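Local coordinates for CAG pathogenicity island protein 13 (Helicobacter pylori, PDB 2G3V) that is of unknown function but is encoded in the cag pathogenicity island, which specifies a type IV secretion system, at residues T47-F52 / E95-L100. Residues are numbered along the deposited sequence; the frame is centred on the assembly and turned at random.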
loop_
_atom_site.group_PDB
_atom_site.type_symbol
_atom_site.label_atom_id
_atom_site.label_comp_id
_atom_site.label_asym_id
_atom_site.label_seq_id
_atom_site.Cartn_x
_atom_site.Cartn_y
_atom_site.Cartn_z
ATOM N N THR A 47 -2.649 3.477 9.944
ATOM C CA THR A 47 -2.216 2.407 10.834
ATOM C C THR A 47 -0.991 1.697 10.235
ATOM O O THR A 47 -0.051 1.364 10.946
ATOM C CB THR A 47 -3.364 1.404 11.050
ATOM O OG1 THR A 47 -4.516 2.138 11.474
ATOM C CG2 THR A 47 -3.004 0.356 12.114
HETATM N N MSE A 48 -0.994 1.474 8.928
HETATM C CA MSE A 48 0.134 0.798 8.294
HETATM C C MSE A 48 1.356 1.716 8.284
HETATM O O MSE A 48 2.491 1.302 8.591
HETATM C CB MSE A 48 -0.228 0.376 6.863
HETATM C CG MSE A 48 -1.382 -0.610 6.795
HETATM SE SE MSE A 48 -1.625 -1.371 5.059
HETATM C CE MSE A 48 -2.681 -0.002 4.225
ATOM N N HIS A 49 1.125 2.973 7.931
ATOM C CA HIS A 49 2.201 3.950 7.892
ATOM C C HIS A 49 2.963 4.034 9.211
ATOM O O HIS A 49 4.183 4.194 9.220
ATOM C CB HIS A 49 1.651 5.330 7.526
ATOM C CG HIS A 49 2.642 6.440 7.699
ATOM N ND1 HIS A 49 2.931 6.997 8.927
ATOM C CD2 HIS A 49 3.445 7.067 6.806
ATOM C CE1 HIS A 49 3.865 7.921 8.782
ATOM N NE2 HIS A 49 4.197 7.982 7.504
ATOM N N ASP A 50 2.248 3.933 10.327
ATOM C CA ASP A 50 2.904 3.988 11.626
ATOM C C ASP A 50 3.634 2.677 11.888
ATOM O O ASP A 50 4.711 2.669 12.478
ATOM C CB ASP A 50 1.878 4.259 12.739
ATOM C CG ASP A 50 1.115 5.577 12.525
ATOM O OD1 ASP A 50 1.769 6.593 12.158
ATOM O OD2 ASP A 50 -0.128 5.610 12.729
ATOM N N PHE A 51 3.043 1.577 11.432
ATOM C CA PHE A 51 3.615 0.250 11.606
ATOM C C PHE A 51 4.941 0.214 10.879
ATOM O O PHE A 51 5.967 -0.182 11.440
ATOM C CB PHE A 51 2.679 -0.804 11.025
ATOM C CG PHE A 51 3.235 -2.198 11.049
ATOM C CD1 PHE A 51 3.343 -2.898 12.243
ATOM C CD2 PHE A 51 3.638 -2.815 9.868
ATOM C CE1 PHE A 51 3.843 -4.199 12.268
ATOM C CE2 PHE A 51 4.140 -4.114 9.873
ATOM C CZ PHE A 51 4.240 -4.808 11.084
ATOM N N PHE A 52 4.908 0.636 9.622
ATOM C CA PHE A 52 6.112 0.674 8.813
ATOM C C PHE A 52 7.210 1.509 9.507
ATOM O O PHE A 52 8.353 1.054 9.675
ATOM C CB PHE A 52 5.800 1.233 7.415
ATOM C CG PHE A 52 4.803 0.403 6.625
ATOM C CD1 PHE A 52 4.649 -0.963 6.873
ATOM C CD2 PHE A 52 4.023 0.993 5.634
ATOM C CE1 PHE A 52 3.732 -1.725 6.148
ATOM C CE2 PHE A 52 3.108 0.252 4.901
ATOM C CZ PHE A 52 2.956 -1.114 5.156
ATOM N N GLU A 95 6.168 5.820 1.001
ATOM C CA GLU A 95 5.041 5.725 0.081
ATOM C C GLU A 95 3.705 5.920 0.795
ATOM O O GLU A 95 2.805 6.554 0.259
ATOM C CB GLU A 95 5.056 4.375 -0.657
ATOM C CG GLU A 95 6.337 4.131 -1.438
ATOM C CD GLU A 95 6.764 5.342 -2.274
ATOM O OE1 GLU A 95 5.939 5.838 -3.081
ATOM O OE2 GLU A 95 7.922 5.797 -2.123
ATOM N N THR A 96 3.563 5.391 2.005
ATOM C CA THR A 96 2.299 5.576 2.712
ATOM C C THR A 96 2.095 7.072 3.000
ATOM O O THR A 96 0.965 7.572 3.030
ATOM C CB THR A 96 2.242 4.729 4.010
ATOM O OG1 THR A 96 3.382 4.988 4.830
ATOM C CG2 THR A 96 2.231 3.264 3.677
HETATM N N MSE A 97 3.205 7.783 3.172
HETATM C CA MSE A 97 3.195 9.216 3.435
HETATM C C MSE A 97 2.738 10.019 2.209
HETATM O O MSE A 97 1.922 10.939 2.319
HETATM C CB MSE A 97 4.601 9.667 3.836
HETATM C CG MSE A 97 4.888 9.675 5.320
HETATM SE SE MSE A 97 4.278 11.314 6.216
HETATM C CE MSE A 97 5.510 12.565 5.385
ATOM N N GLU A 98 3.283 9.673 1.045
ATOM C CA GLU A 98 2.938 10.360 -0.204
ATOM C C GLU A 98 1.454 10.154 -0.530
ATOM O O GLU A 98 0.767 11.101 -0.911
ATOM C CB GLU A 98 3.806 9.838 -1.358
ATOM C CG GLU A 98 3.841 10.738 -2.583
ATOM C CD GLU A 98 4.502 12.080 -2.289
ATOM O OE1 GLU A 98 5.633 12.083 -1.739
ATOM O OE2 GLU A 98 3.894 13.122 -2.612
ATOM N N LEU A 99 0.968 8.919 -0.390
ATOM C CA LEU A 99 -0.445 8.605 -0.653
ATOM C C LEU A 99 -1.334 9.420 0.294
ATOM O O LEU A 99 -2.337 10.014 -0.124
ATOM C CB LEU A 99 -0.709 7.100 -0.453
ATOM C CG LEU A 99 -2.155 6.568 -0.343
ATOM C CD1 LEU A 99 -2.921 6.798 -1.640
ATOM C CD2 LEU A 99 -2.123 5.093 0.003
ATOM N N LEU A 100 -0.948 9.454 1.566
ATOM C CA LEU A 100 -1.696 10.201 2.572
ATOM C C LEU A 100 -1.809 11.669 2.162
ATOM O O LEU A 100 -2.871 12.274 2.293
ATOM C CB LEU A 100 -0.995 10.084 3.926
ATOM C CG LEU A 100 -1.737 9.525 5.137
ATOM C CD1 LEU A 100 -2.919 8.665 4.735
ATOM C CD2 LEU A 100 -0.744 8.732 5.965
#
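Residues 47-52 of helix 35-57 and 95-100 of helix 82-105 run roughly antiparallel, their N-to-C directions 151° apart and their axes approaching to 9.5 Å. The backbones come nearest where the CA atoms of His49 and Thr96 lie 5.4 Å apart. With CG anti to its backbone N (chi1 170°), the His49 ring reaches across to helix 82-105 and points its CD2/NE2 edge at Thr96 and Met97. CB of Thr96 meets the ring edge in plane and sits 3.6 Å from His49 CB. The selenomethionine Met97, bent at chi2 and chi3, crosses the ring obliquely, its SE 4.5 Å from the His49 ring centroid and 3.6 Å from His49 NE2, while Leu100 CD2 approaches His49 CG obliquely to 4.4 Å. The other ring nitrogen, ND1, makes a weak but fairly straight hydrogen bond to Asp50 OD1 (3.5 Å, 165°). Thr96 OG1, between its backbone N and carbonyl carbon, bonds back to the preceding turn of its own helix, shared between Glu93 O, the stronger partner, and Leu92 O. The Thr96 methyl CG2 meets the edge of the Phe52 ring, 3.4 Å from Phe52 CE2. The pairing is largely buried antiparallel helix-helix packing in an all-helical fold, with Met97 at its exposed margin; histidine, threonine, selenomethionine and a phenylalanine edge join two long helices by van der Waals contact.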